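Long-range contacts in PHB depolymerase (Penicillium funiculosum, PDB 2D81), which catalyses the hydrolysis of ester bonds in the biopolyester polyhydroxybutyrate, using an alpha/beta hydrolase fold that is circularly permuted: residues 51-56 and 272-278; 42-48 and 108-112; 20-25 and 227-231; 269-273 and 287-293. The contacts are given in a common frame with arbitrary orientation. Residues are numbered along the deposited sequence.

Contact 1 of 4, residues 51-56 and 272-278; sequences ARNQYY and IWNGGVL. With RB3 ((1R)-3-{[(1R)-3-methoxy-1-methyl-3-oxopropyl]oxy}-1-methyl-3-oxopropyl (3R)-3-hydroxybutanoate), chain C.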
# COMPACT_ATOMS: atom_id res chain seq x y z
N ALA A 51 12.25 10.17 -3.62
CA ALA A 51 13.59 9.74 -4.01
C ALA A 51 13.99 10.16 -5.42
O ALA A 51 15.00 9.69 -5.94
CB ALA A 51 13.71 8.22 -3.88
N ARG A 52 13.22 11.05 -6.05
CA ARG A 52 13.53 11.42 -7.43
C ARG A 52 14.72 12.37 -7.51
O ARG A 52 15.56 12.23 -8.40
CB ARG A 52 12.31 12.05 -8.12
CG ARG A 52 12.56 12.34 -9.60
CD ARG A 52 11.36 12.99 -10.28
NE ARG A 52 10.26 12.05 -10.50
CZ ARG A 52 10.11 11.31 -11.60
NH1 ARG A 52 9.07 10.49 -11.70
NH2 ARG A 52 10.98 11.40 -12.59
N ASN A 53 14.78 13.34 -6.60
CA ASN A 53 15.82 14.37 -6.68
C ASN A 53 16.69 14.48 -5.43
O ASN A 53 17.47 15.43 -5.30
CB ASN A 53 15.18 15.73 -6.99
CG ASN A 53 14.49 15.75 -8.33
OD1 ASN A 53 13.26 15.68 -8.42
ND2 ASN A 53 15.27 15.83 -9.40
N GLN A 54 16.56 13.52 -4.53
CA GLN A 54 17.51 13.36 -3.44
C GLN A 54 17.71 11.86 -3.23
O GLN A 54 16.82 11.06 -3.57
CB GLN A 54 16.97 14.01 -2.16
CG GLN A 54 15.78 13.30 -1.55
CD GLN A 54 14.97 14.21 -0.63
OE1 GLN A 54 15.52 14.95 0.18
NE2 GLN A 54 13.65 14.15 -0.77
N TYR A 55 18.86 11.46 -2.71
CA TYR A 55 19.17 10.04 -2.65
C TYR A 55 18.19 9.34 -1.72
O TYR A 55 17.75 9.91 -0.72
CB TYR A 55 20.61 9.83 -2.17
CG TYR A 55 21.14 8.45 -2.51
CD1 TYR A 55 21.29 8.05 -3.84
CD2 TYR A 55 21.48 7.55 -1.50
CE1 TYR A 55 21.76 6.78 -4.16
CE2 TYR A 55 21.95 6.27 -1.81
CZ TYR A 55 22.09 5.90 -3.14
OH TYR A 55 22.55 4.64 -3.46
N TYR A 56 17.84 8.10 -2.05
CA TYR A 56 16.73 7.43 -1.37
C TYR A 56 16.98 7.23 0.12
O TYR A 56 16.03 7.19 0.91
CB TYR A 56 16.43 6.09 -2.05
CG TYR A 56 17.40 4.99 -1.70
CD1 TYR A 56 17.20 4.19 -0.58
CD2 TYR A 56 18.54 4.76 -2.47
CE1 TYR A 56 18.10 3.19 -0.23
CE2 TYR A 56 19.45 3.77 -2.13
CZ TYR A 56 19.23 2.99 -1.01
OH TYR A 56 20.12 2.00 -0.67
N ILE A 272 18.78 4.12 -11.26
CA ILE A 272 17.62 4.67 -10.57
C ILE A 272 17.56 6.18 -10.75
O ILE A 272 18.39 6.76 -11.47
CB ILE A 272 17.65 4.33 -9.06
CG1 ILE A 272 18.98 4.74 -8.43
CG2 ILE A 272 17.41 2.83 -8.87
CD1 ILE A 272 19.01 4.57 -6.91
N TRP A 273 16.58 6.83 -10.13
CA TRP A 273 16.36 8.25 -10.37
C TRP A 273 17.60 9.11 -10.16
O TRP A 273 17.89 9.99 -10.97
CB TRP A 273 15.22 8.79 -9.49
CG TRP A 273 13.85 8.53 -10.04
CD1 TRP A 273 13.47 8.59 -11.35
CD2 TRP A 273 12.66 8.26 -9.29
NE1 TRP A 273 12.12 8.36 -11.46
CE2 TRP A 273 11.60 8.16 -10.21
CE3 TRP A 273 12.40 8.09 -7.92
CZ2 TRP A 273 10.28 7.89 -9.81
CZ3 TRP A 273 11.09 7.83 -7.52
CH2 TRP A 273 10.05 7.73 -8.46
N ASN A 274 18.32 8.87 -9.07
CA ASN A 274 19.54 9.63 -8.80
C ASN A 274 20.49 8.85 -7.91
O ASN A 274 20.06 7.99 -7.13
CB ASN A 274 19.19 10.97 -8.15
CG ASN A 274 18.87 10.84 -6.67
OD1 ASN A 274 19.77 10.82 -5.82
ND2 ASN A 274 17.59 10.72 -6.35
N GLY A 275 21.78 9.14 -8.03
CA GLY A 275 22.77 8.47 -7.20
C GLY A 275 23.36 7.22 -7.84
O GLY A 275 24.12 6.50 -7.20
N GLY A 276 23.00 6.96 -9.09
CA GLY A 276 23.61 5.86 -9.82
C GLY A 276 22.73 4.64 -10.02
O GLY A 276 21.69 4.71 -10.68
N VAL A 277 23.16 3.51 -9.46
CA VAL A 277 22.51 2.23 -9.73
C VAL A 277 22.13 1.54 -8.43
O VAL A 277 22.64 1.88 -7.36
CB VAL A 277 23.43 1.29 -10.52
CG1 VAL A 277 23.87 1.97 -11.81
CG2 VAL A 277 24.62 0.89 -9.67
N LEU A 278 21.24 0.56 -8.53
CA LEU A 278 20.78 -0.17 -7.36
C LEU A 278 20.05 -1.44 -7.79
O LEU A 278 19.34 -1.44 -8.80
CB LEU A 278 19.83 0.72 -6.54
CG LEU A 278 19.58 0.30 -5.09
CD1 LEU A 278 20.84 0.53 -4.27
CD2 LEU A 278 18.42 1.10 -4.51
O1M RB3 C . 14.14 -1.16 5.12
C1A RB3 C . 13.18 -1.26 4.33
O1A RB3 C . 12.87 -2.27 3.66
C2A RB3 C . 12.30 -0.01 4.15
C3A RB3 C . 12.23 0.42 2.69
C4A RB3 C . 11.36 1.68 2.59
O3A RB3 C . 13.56 0.73 2.23
C1B RB3 C . 13.77 0.34 0.94
O1B RB3 C . 12.82 0.20 0.16
C2B RB3 C . 15.20 0.08 0.48
C3B RB3 C . 15.36 0.03 -1.04
C4B RB3 C . 15.01 1.38 -1.68
O3B RB3 C . 16.72 -0.29 -1.37
C1C RB3 C . 16.95 -1.63 -1.37
O1C RB3 C . 16.37 -2.36 -0.58
C2C RB3 C . 17.96 -2.20 -2.37
C3C RB3 C . 19.12 -2.90 -1.64
C4C RB3 C . 20.13 -3.44 -2.65
O3C RB3 C . 19.74 -1.98 -0.75
O HOH W 1 16.32 12.88 -10.87
O HOH W 2 22.87 4.35 -6.08
O HOH W 3 18.25 7.47 -4.83

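Contact 2 of 4, residues 42-48 and 108-112; sequences VFAGGPY and VMNQL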
# COMPACT_ATOMS: atom_id res chain seq x y z
N VAL A 42 -0.95 4.76 4.63
CA VAL A 42 0.49 4.54 4.55
C VAL A 42 1.05 4.18 5.92
O VAL A 42 0.94 4.96 6.87
CB VAL A 42 1.22 5.81 4.03
CG1 VAL A 42 2.72 5.56 3.95
CG2 VAL A 42 0.67 6.19 2.66
N PHE A 43 1.64 2.99 6.03
CA PHE A 43 2.33 2.57 7.24
C PHE A 43 3.84 2.69 7.04
O PHE A 43 4.43 1.94 6.26
CB PHE A 43 2.01 1.11 7.59
CG PHE A 43 0.56 0.84 7.88
CD1 PHE A 43 -0.33 0.54 6.84
CD2 PHE A 43 0.08 0.83 9.19
CE1 PHE A 43 -1.66 0.24 7.11
CE2 PHE A 43 -1.26 0.54 9.46
CZ PHE A 43 -2.13 0.24 8.42
N ALA A 44 4.46 3.64 7.74
CA ALA A 44 5.91 3.77 7.75
C ALA A 44 6.47 3.88 6.34
O ALA A 44 7.42 3.18 5.98
CB ALA A 44 6.53 2.57 8.48
N GLY A 45 5.85 4.75 5.54
CA GLY A 45 6.39 5.08 4.23
C GLY A 45 6.87 6.52 4.22
O GLY A 45 7.34 7.03 5.24
N GLY A 46 6.75 7.20 3.08
CA GLY A 46 7.25 8.56 2.98
C GLY A 46 6.66 9.37 1.85
O GLY A 46 5.78 8.89 1.13
N PRO A 47 7.15 10.60 1.64
CA PRO A 47 6.68 11.52 0.60
C PRO A 47 6.56 10.94 -0.81
O PRO A 47 7.42 10.19 -1.27
CB PRO A 47 7.71 12.65 0.66
CG PRO A 47 8.07 12.68 2.11
CD PRO A 47 8.25 11.21 2.41
N TYR A 48 5.47 11.30 -1.48
CA TYR A 48 5.33 11.07 -2.90
C TYR A 48 6.51 11.70 -3.66
O TYR A 48 6.77 12.90 -3.50
CB TYR A 48 4.02 11.67 -3.40
CG TYR A 48 3.88 11.61 -4.90
CD1 TYR A 48 3.48 10.43 -5.53
CD2 TYR A 48 4.21 12.71 -5.69
CE1 TYR A 48 3.41 10.36 -6.92
CE2 TYR A 48 4.14 12.65 -7.07
CZ TYR A 48 3.75 11.47 -7.68
OH TYR A 48 3.72 11.39 -9.05
N VAL A 108 10.36 11.06 8.60
CA VAL A 108 10.05 10.84 7.19
C VAL A 108 8.54 10.83 6.98
O VAL A 108 8.02 11.49 6.08
CB VAL A 108 10.64 9.51 6.68
CG1 VAL A 108 10.25 9.28 5.23
CG2 VAL A 108 12.16 9.55 6.82
N MET A 109 7.82 10.08 7.81
CA MET A 109 6.37 10.06 7.70
C MET A 109 5.75 11.44 7.92
O MET A 109 4.75 11.78 7.29
CB MET A 109 5.77 9.05 8.68
CG MET A 109 5.67 7.64 8.12
SD MET A 109 4.59 7.55 6.66
CE MET A 109 2.98 7.78 7.43
N ASN A 110 6.35 12.25 8.79
CA ASN A 110 5.83 13.59 9.03
C ASN A 110 5.93 14.46 7.78
O ASN A 110 5.08 15.32 7.56
CB ASN A 110 6.58 14.27 10.18
CG ASN A 110 6.02 15.64 10.50
OD1 ASN A 110 4.90 15.77 11.02
ND2 ASN A 110 6.79 16.68 10.20
N GLN A 111 6.97 14.25 6.98
CA GLN A 111 7.11 15.00 5.74
C GLN A 111 6.05 14.62 4.72
O GLN A 111 5.59 15.46 3.94
CB GLN A 111 8.50 14.79 5.12
CG GLN A 111 9.65 15.44 5.88
CD GLN A 111 9.54 16.95 5.95
OE1 GLN A 111 8.78 17.50 6.75
NE2 GLN A 111 10.28 17.65 5.08
N LEU A 112 5.66 13.35 4.71
CA LEU A 112 4.53 12.93 3.89
C LEU A 112 3.26 13.65 4.33
O LEU A 112 2.48 14.11 3.50
CB LEU A 112 4.31 11.41 3.99
CG LEU A 112 3.04 10.87 3.32
CD1 LEU A 112 3.08 11.12 1.82
CD2 LEU A 112 2.95 9.37 3.59

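Contact 3 of 4, residues 20-25 and 227-231; sequences SGGYMA and LHGCL. With RB3 ((1R)-3-{[(1R)-3-methoxy-1-methyl-3-oxopropyl]oxy}-1-methyl-3-oxopropyl (3R)-3-hydroxybutanoate), chain C.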
# COMPACT_ATOMS: atom_id res chain seq x y z
N SER A 20 8.11 0.21 1.77
CA SER A 20 8.15 0.40 0.33
C SER A 20 6.74 0.26 -0.22
O SER A 20 6.38 0.91 -1.21
CB SER A 20 9.10 -0.61 -0.35
OG SER A 20 8.64 -1.95 -0.22
N GLY A 21 5.94 -0.57 0.43
CA GLY A 21 4.53 -0.70 0.07
C GLY A 21 3.72 0.51 0.48
O GLY A 21 2.70 0.83 -0.14
N GLY A 22 4.17 1.20 1.52
CA GLY A 22 3.54 2.44 1.93
C GLY A 22 3.88 3.57 0.97
O GLY A 22 3.02 4.35 0.58
N TYR A 23 5.15 3.64 0.58
CA TYR A 23 5.56 4.57 -0.47
C TYR A 23 4.72 4.34 -1.72
O TYR A 23 4.16 5.28 -2.28
CB TYR A 23 7.05 4.39 -0.79
CG TYR A 23 7.98 5.28 0.02
CD1 TYR A 23 8.07 6.64 -0.25
CD2 TYR A 23 8.75 4.76 1.05
CE1 TYR A 23 8.93 7.47 0.48
CE2 TYR A 23 9.62 5.58 1.80
CZ TYR A 23 9.70 6.93 1.50
OH TYR A 23 10.54 7.75 2.22
N MET A 24 4.62 3.08 -2.15
CA MET A 24 3.83 2.73 -3.33
C MET A 24 2.35 3.07 -3.17
O MET A 24 1.71 3.55 -4.10
CB MET A 24 4.01 1.24 -3.66
CG MET A 24 3.24 0.74 -4.89
SD MET A 24 3.57 1.65 -6.42
CE MET A 24 5.15 0.95 -6.91
N ALA A 25 1.80 2.82 -1.98
CA ALA A 25 0.40 3.15 -1.74
C ALA A 25 0.15 4.64 -1.97
O ALA A 25 -0.83 5.03 -2.61
CB ALA A 25 0.00 2.78 -0.31
N LEU A 227 -0.48 -3.58 0.21
CA LEU A 227 0.85 -3.80 -0.35
C LEU A 227 1.90 -4.15 0.70
O LEU A 227 2.20 -3.35 1.59
CB LEU A 227 1.30 -2.55 -1.12
CG LEU A 227 0.41 -2.13 -2.30
CD1 LEU A 227 0.88 -0.78 -2.82
CD2 LEU A 227 0.45 -3.19 -3.39
N HIS A 228 2.48 -5.34 0.58
CA HIS A 228 3.57 -5.77 1.46
C HIS A 228 4.80 -4.88 1.27
O HIS A 228 4.91 -4.15 0.28
CB HIS A 228 3.93 -7.23 1.16
CG HIS A 228 4.56 -7.44 -0.18
ND1 HIS A 228 5.88 -7.12 -0.44
CD2 HIS A 228 4.06 -7.94 -1.34
CE1 HIS A 228 6.16 -7.41 -1.70
NE2 HIS A 228 5.07 -7.90 -2.27
N GLY A 229 5.72 -4.93 2.23
CA GLY A 229 6.95 -4.16 2.13
C GLY A 229 8.10 -5.01 1.61
O GLY A 229 7.88 -6.13 1.15
N CYS A 230 9.32 -4.49 1.68
CA CYS A 230 10.47 -5.28 1.26
C CYS A 230 10.57 -6.51 2.17
O CYS A 230 10.20 -6.45 3.35
CB CYS A 230 11.77 -4.49 1.40
SG CYS A 230 11.92 -2.84 0.65
N LEU A 231 11.07 -7.61 1.62
CA LEU A 231 11.24 -8.86 2.36
C LEU A 231 9.93 -9.43 2.87
O LEU A 231 9.92 -10.29 3.76
CB LEU A 231 12.21 -8.65 3.53
CG LEU A 231 13.66 -8.31 3.15
CD1 LEU A 231 14.48 -8.05 4.40
CD2 LEU A 231 14.26 -9.46 2.35
O1M RB3 C . 14.14 -1.16 5.12
C1A RB3 C . 13.18 -1.26 4.33
O1A RB3 C . 12.87 -2.27 3.66
C2A RB3 C . 12.30 -0.01 4.15
C3A RB3 C . 12.23 0.42 2.69
C4A RB3 C . 11.36 1.68 2.59
O3A RB3 C . 13.56 0.73 2.23
C1B RB3 C . 13.77 0.34 0.94
O1B RB3 C . 12.82 0.20 0.16
C2B RB3 C . 15.20 0.08 0.48
C3B RB3 C . 15.36 0.03 -1.04
C4B RB3 C . 15.01 1.38 -1.68
O3B RB3 C . 16.72 -0.29 -1.37
C1C RB3 C . 16.95 -1.63 -1.37
O1C RB3 C . 16.37 -2.36 -0.58
C2C RB3 C . 17.96 -2.20 -2.37
C3C RB3 C . 19.12 -2.90 -1.64
C4C RB3 C . 20.13 -3.44 -2.65
O3C RB3 C . 19.74 -1.98 -0.75

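Contact 4 of 4, residues 269-273 and 287-293; sequences IHAIW and WVGWYGS. With RB3 ((1R)-3-{[(1R)-3-methoxy-1-methyl-3-oxopropyl]oxy}-1-methyl-3-oxopropyl (3R)-3-hydroxybutanoate), chain C.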
# COMPACT_ATOMS: atom_id res chain seq x y z
N ILE A 269 21.01 -5.21 -11.50
CA ILE A 269 21.31 -3.81 -11.22
C ILE A 269 20.57 -2.89 -12.19
O ILE A 269 20.54 -3.13 -13.39
CB ILE A 269 22.84 -3.55 -11.35
CG1 ILE A 269 23.60 -4.38 -10.32
CG2 ILE A 269 23.14 -2.07 -11.17
CD1 ILE A 269 23.24 -4.06 -8.88
N HIS A 270 19.97 -1.83 -11.64
CA HIS A 270 19.20 -0.87 -12.43
C HIS A 270 19.69 0.54 -12.16
O HIS A 270 20.01 0.89 -11.02
CB HIS A 270 17.72 -0.94 -12.06
CG HIS A 270 17.07 -2.26 -12.36
ND1 HIS A 270 16.67 -2.63 -13.62
CD2 HIS A 270 16.76 -3.30 -11.54
CE1 HIS A 270 16.14 -3.84 -13.58
NE2 HIS A 270 16.18 -4.27 -12.33
N ALA A 271 19.73 1.37 -13.20
CA ALA A 271 19.87 2.81 -12.99
C ALA A 271 18.62 3.30 -12.29
O ALA A 271 17.50 2.94 -12.67
CB ALA A 271 20.05 3.51 -14.33
N ILE A 272 18.78 4.12 -11.26
CA ILE A 272 17.62 4.67 -10.57
C ILE A 272 17.56 6.18 -10.75
O ILE A 272 18.39 6.76 -11.47
CB ILE A 272 17.65 4.33 -9.06
CG1 ILE A 272 18.98 4.74 -8.43
CG2 ILE A 272 17.41 2.83 -8.87
CD1 ILE A 272 19.01 4.57 -6.91
N TRP A 273 16.58 6.83 -10.13
CA TRP A 273 16.36 8.25 -10.37
C TRP A 273 17.60 9.11 -10.16
O TRP A 273 17.89 9.99 -10.97
CB TRP A 273 15.22 8.79 -9.49
CG TRP A 273 13.85 8.53 -10.04
CD1 TRP A 273 13.47 8.59 -11.35
CD2 TRP A 273 12.66 8.26 -9.29
NE1 TRP A 273 12.12 8.36 -11.46
CE2 TRP A 273 11.60 8.16 -10.21
CE3 TRP A 273 12.40 8.09 -7.92
CZ2 TRP A 273 10.28 7.89 -9.81
CZ3 TRP A 273 11.09 7.83 -7.52
CH2 TRP A 273 10.05 7.73 -8.46
N TRP A 287 9.80 2.62 -5.52
CA TRP A 287 9.68 4.03 -5.18
C TRP A 287 10.99 4.79 -5.43
O TRP A 287 11.17 5.91 -4.96
CB TRP A 287 9.25 4.21 -3.72
CG TRP A 287 10.23 3.66 -2.71
CD1 TRP A 287 10.44 2.34 -2.41
CD2 TRP A 287 11.12 4.41 -1.89
NE1 TRP A 287 11.42 2.23 -1.44
CE2 TRP A 287 11.85 3.49 -1.10
CE3 TRP A 287 11.38 5.78 -1.73
CZ2 TRP A 287 12.82 3.89 -0.18
CZ3 TRP A 287 12.35 6.18 -0.81
CH2 TRP A 287 13.06 5.24 -0.05
N VAL A 288 11.89 4.18 -6.19
CA VAL A 288 13.21 4.79 -6.43
C VAL A 288 13.59 4.86 -7.90
O VAL A 288 14.57 5.52 -8.26
CB VAL A 288 14.32 4.03 -5.67
CG1 VAL A 288 14.04 4.08 -4.18
CG2 VAL A 288 14.40 2.59 -6.16
N GLY A 289 12.82 4.19 -8.74
CA GLY A 289 13.05 4.24 -10.18
C GLY A 289 13.76 3.04 -10.77
O GLY A 289 14.36 3.14 -11.84
N TRP A 290 13.71 1.90 -10.08
CA TRP A 290 14.29 0.67 -10.62
C TRP A 290 13.79 0.38 -12.03
O TRP A 290 14.56 0.05 -12.93
CB TRP A 290 13.94 -0.54 -9.74
CG TRP A 290 14.74 -0.66 -8.48
CD1 TRP A 290 16.10 -0.75 -8.38
CD2 TRP A 290 14.23 -0.77 -7.16
NE1 TRP A 290 16.46 -0.92 -7.06
CE2 TRP A 290 15.33 -0.93 -6.29
CE3 TRP A 290 12.93 -0.75 -6.61
CZ2 TRP A 290 15.18 -1.07 -4.91
CZ3 TRP A 290 12.78 -0.89 -5.24
CH2 TRP A 290 13.90 -1.05 -4.40
N TYR A 291 12.48 0.49 -12.22
CA TYR A 291 11.85 -0.03 -13.43
C TYR A 291 11.32 1.06 -14.34
O TYR A 291 10.40 0.84 -15.13
CB TYR A 291 10.74 -1.01 -13.04
CG TYR A 291 11.25 -2.10 -12.13
CD1 TYR A 291 10.87 -2.15 -10.78
CD2 TYR A 291 12.17 -3.03 -12.59
CE1 TYR A 291 11.41 -3.11 -9.92
CE2 TYR A 291 12.72 -3.99 -11.74
CZ TYR A 291 12.33 -4.02 -10.41
OH TYR A 291 12.88 -4.97 -9.57
N GLY A 292 11.90 2.25 -14.24
CA GLY A 292 11.54 3.32 -15.15
C GLY A 292 11.52 4.68 -14.48
O GLY A 292 11.35 4.77 -13.26
N SER A 293 11.68 5.73 -15.27
CA SER A 293 11.69 7.09 -14.76
C SER A 293 10.30 7.54 -14.29
O SER A 293 10.19 8.50 -13.53
CB SER A 293 12.20 8.05 -15.83
OG SER A 293 11.45 7.92 -17.02
O1M RB3 C . 14.14 -1.16 5.12
C1A RB3 C . 13.18 -1.26 4.33
O1A RB3 C . 12.87 -2.27 3.66
C2A RB3 C . 12.30 -0.01 4.15
C3A RB3 C . 12.23 0.42 2.69
C4A RB3 C . 11.36 1.68 2.59
O3A RB3 C . 13.56 0.73 2.23
C1B RB3 C . 13.77 0.34 0.94
O1B RB3 C . 12.82 0.20 0.16
C2B RB3 C . 15.20 0.08 0.48
C3B RB3 C . 15.36 0.03 -1.04
C4B RB3 C . 15.01 1.38 -1.68
O3B RB3 C . 16.72 -0.29 -1.37
C1C RB3 C . 16.95 -1.63 -1.37
O1C RB3 C . 16.37 -2.36 -0.58
C2C RB3 C . 17.96 -2.20 -2.37
C3C RB3 C . 19.12 -2.90 -1.64
C4C RB3 C . 20.13 -3.44 -2.65
O3C RB3 C . 19.74 -1.98 -0.75
O HOH W 4 16.02 1.55 -14.49

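Contact 1 of 4, residues 51-56 and 272-278
Direct hydrogen bonding between 51-56 and 272-278 rests on one side chain. Asn274, whose CA-to-CB bond points at the opposing loop, donates from ND2 to Gln54 O at 2.9 Å with an angle of 161°, and more weakly to Arg52 O at 3.3 Å and 142°. Waters extend this polar link. One bridges Arg52 O and Trp273 O, a second joins Tyr56 N to Asn274 O, and a third accepts a hydrogen bond from Tyr55 OH while donating to Gly275 O and Val277 O. The aromatic contact of clearest geometry is a CH-pi interaction: Arg52 CG lies 4.1 Å from the centroid of the Trp273 five-membered ring, only 10° off its normal. The extended start of the Arg52 side chain thus crosses the indole, while its guanidinium forms salt bridges with Asp49 and Asp296. Apolar packing follows at the other end, where Tyr56 CE2 meets Leu278 CD2 at 3.7 Å. Gly275 is called for by its phi/psi of 92°/6° alone, and an ideal CB there would also stand 2.2 Å from Tyr55 CE1. Ile272 N bonds to Gly276 O at 3.0 Å within the turn joining strands 269-271 and 277-280. This beta hairpin and the loop after strand 39-43 together form one margin of the substrate pocket, with Tyr56 CD1 3.7 Å from RB3 C4B and Leu278 CD2 3.8 Å from RB3 O3B.

Contact 2 of 4, residues 42-48 and 108-112
Met109 folds its side chain, all three chi angles in m wells, against the turn that leaves strand 39-43, bringing SD to 3.1 Å from Gly45 O and 3.8 Å from Val42 CG1. Its methyl group CE reaches Val42 O at 3.5 Å, and CG lies 3.9 Å from Ala44 CA. One turn further along helix 106-116, Leu112 continues the same surface: CD2 is 3.8 Å from Val42 CG1 and CD1 is 3.6 Å from Gly46 O. Pro47 then lies along the helix, its CG 3.7 Å from Gln111 CB and 3.6 Å from Leu112 N. The backbones come near enough (CA to CA 4.2 Å for Pro47 and Leu112, 5.0 Å for Gly46 and Met109) that side chains have little room. An ideal CB on Gly46 would sit 2.9 Å from Val108 CG1, a clash. Beyond the helix segment, Met109 and Leu112 also touch Met95 of the adjacent strand 92-98, so the helix packs across two parallel strands of the central sheet. No hydrogen bond links the two segments, and Gly45 O is buried without any polar partner. The contact therefore rests mainly on close van der Waals packing, with Gly46 permitting the close approach to the helix.

Contact 3 of 4, residues 20-25 and 227-231
Ser20 takes the p rotamer (chi1 65°), which places OG 3.2 Å from Cys230 N and 3.5 Å from Cys230 SG. The angle at the amide is too poor for a hydrogen bond; OG instead makes a weak one with Trp285 N. Cys230, chi1 -52°, places SG 3.2 Å from RB3 O1B, and this sulfur is disulfide-bonded to Cys284. His228 points away from the helix. Its p rotamer lets ND1 donate to Gly229 O (2.7 Å, 169°), while NE2 pairs with Ala263 N. Leu227, in the mt rotamer, instead extends toward the helix, so that CD1 packs 3.5 Å from Met24 CG and 3.6 Å from Gly21 O. Met24 sets out toward Leu227, but with chi2 and chi3 both p its end leads away. Gly21 has no side chain to place, and an ideal CB would lie 2.4 Å from both Leu227 O and His228 O; its CA makes a CA-H...O contact of 3.5 Å with His228 O. Ser20 opens helix 20-31 directly after strand 13-18, the strand-turn-helix of a nucleophile elbow, whose serine is probably the preceding residue, engineered to alanine here. Strand 221-227 is parallel to and beside 13-18 in the sheet, so the loop leaving it lies against the helix start, with helix 301-314 touching Met24 and Leu227.

Contact 4 of 4, residues 269-273 and 287-293
Two hydrogen bonds from Trp273 secure the contact. Its backbone N donates to Val288 O at 3.0 Å and 172°, and its indole NE1 donates to Ser293 O at 2.8 Å and 161°; Ser293 O also receives Arg52 NH1. A water donates to both Ala271 O (2.7 Å) and Trp290 O (2.6 Å), joining two carbonyls that could not pair directly. The Trp273 ring also works through its face: Gly289 CA stands 4.2 Å from the centroid of the five-membered ring and 11° off the normal, a CH-pi contact. Gly289 begins a type I beta turn ending at Gly292, and its phi/psi of 102°/22° calls for glycine. Next comes an aromatic cluster of His270, Trp290 and Tyr291. The edge of Tyr291 faces the His270 ring, centroids 5.0 Å apart and planes at 68°, and both side chains hydrogen-bond to Asp266. Ile272 packs beside the cluster, CG2 lying 3.8 Å from Trp290 CD1 and 4.1 Å from Val288 CG2. The inner part of 287-293 meets the ligand: Trp287 NE1 donates to RB3 O1B (2.9 Å, 157°), while Val288 CG1 and Trp290 CH2 each lie 3.8 Å from RB3 C4B. Hydrogen-bonded and aromatic contacts thus fix the backbone behind a pocket wall that offers the polyester one indole donor and otherwise apolar surface to its methyl group.

Contacts 2 and 3 lie in the core, centred about 12 and 6 Å from the centre of the chain; contact 1 is a surface contact and contact 4 partly buried, at about 21 and 19 Å. Neither core pair forms a direct hydrogen bond between its segments: helices meet the ends of central strands through apolar groups and glycines. The two outer pairs use side-chain hydrogen bonds, waters and indole faces. They share Ile272 and Trp273, and the indole of Trp273 is held between Arg52 on one face and Gly289 on the other. Contact 3 touches contact 2 through Tyr23 and contact 4 through Trp287; contacts 1, 3 and 4 all reach RB3.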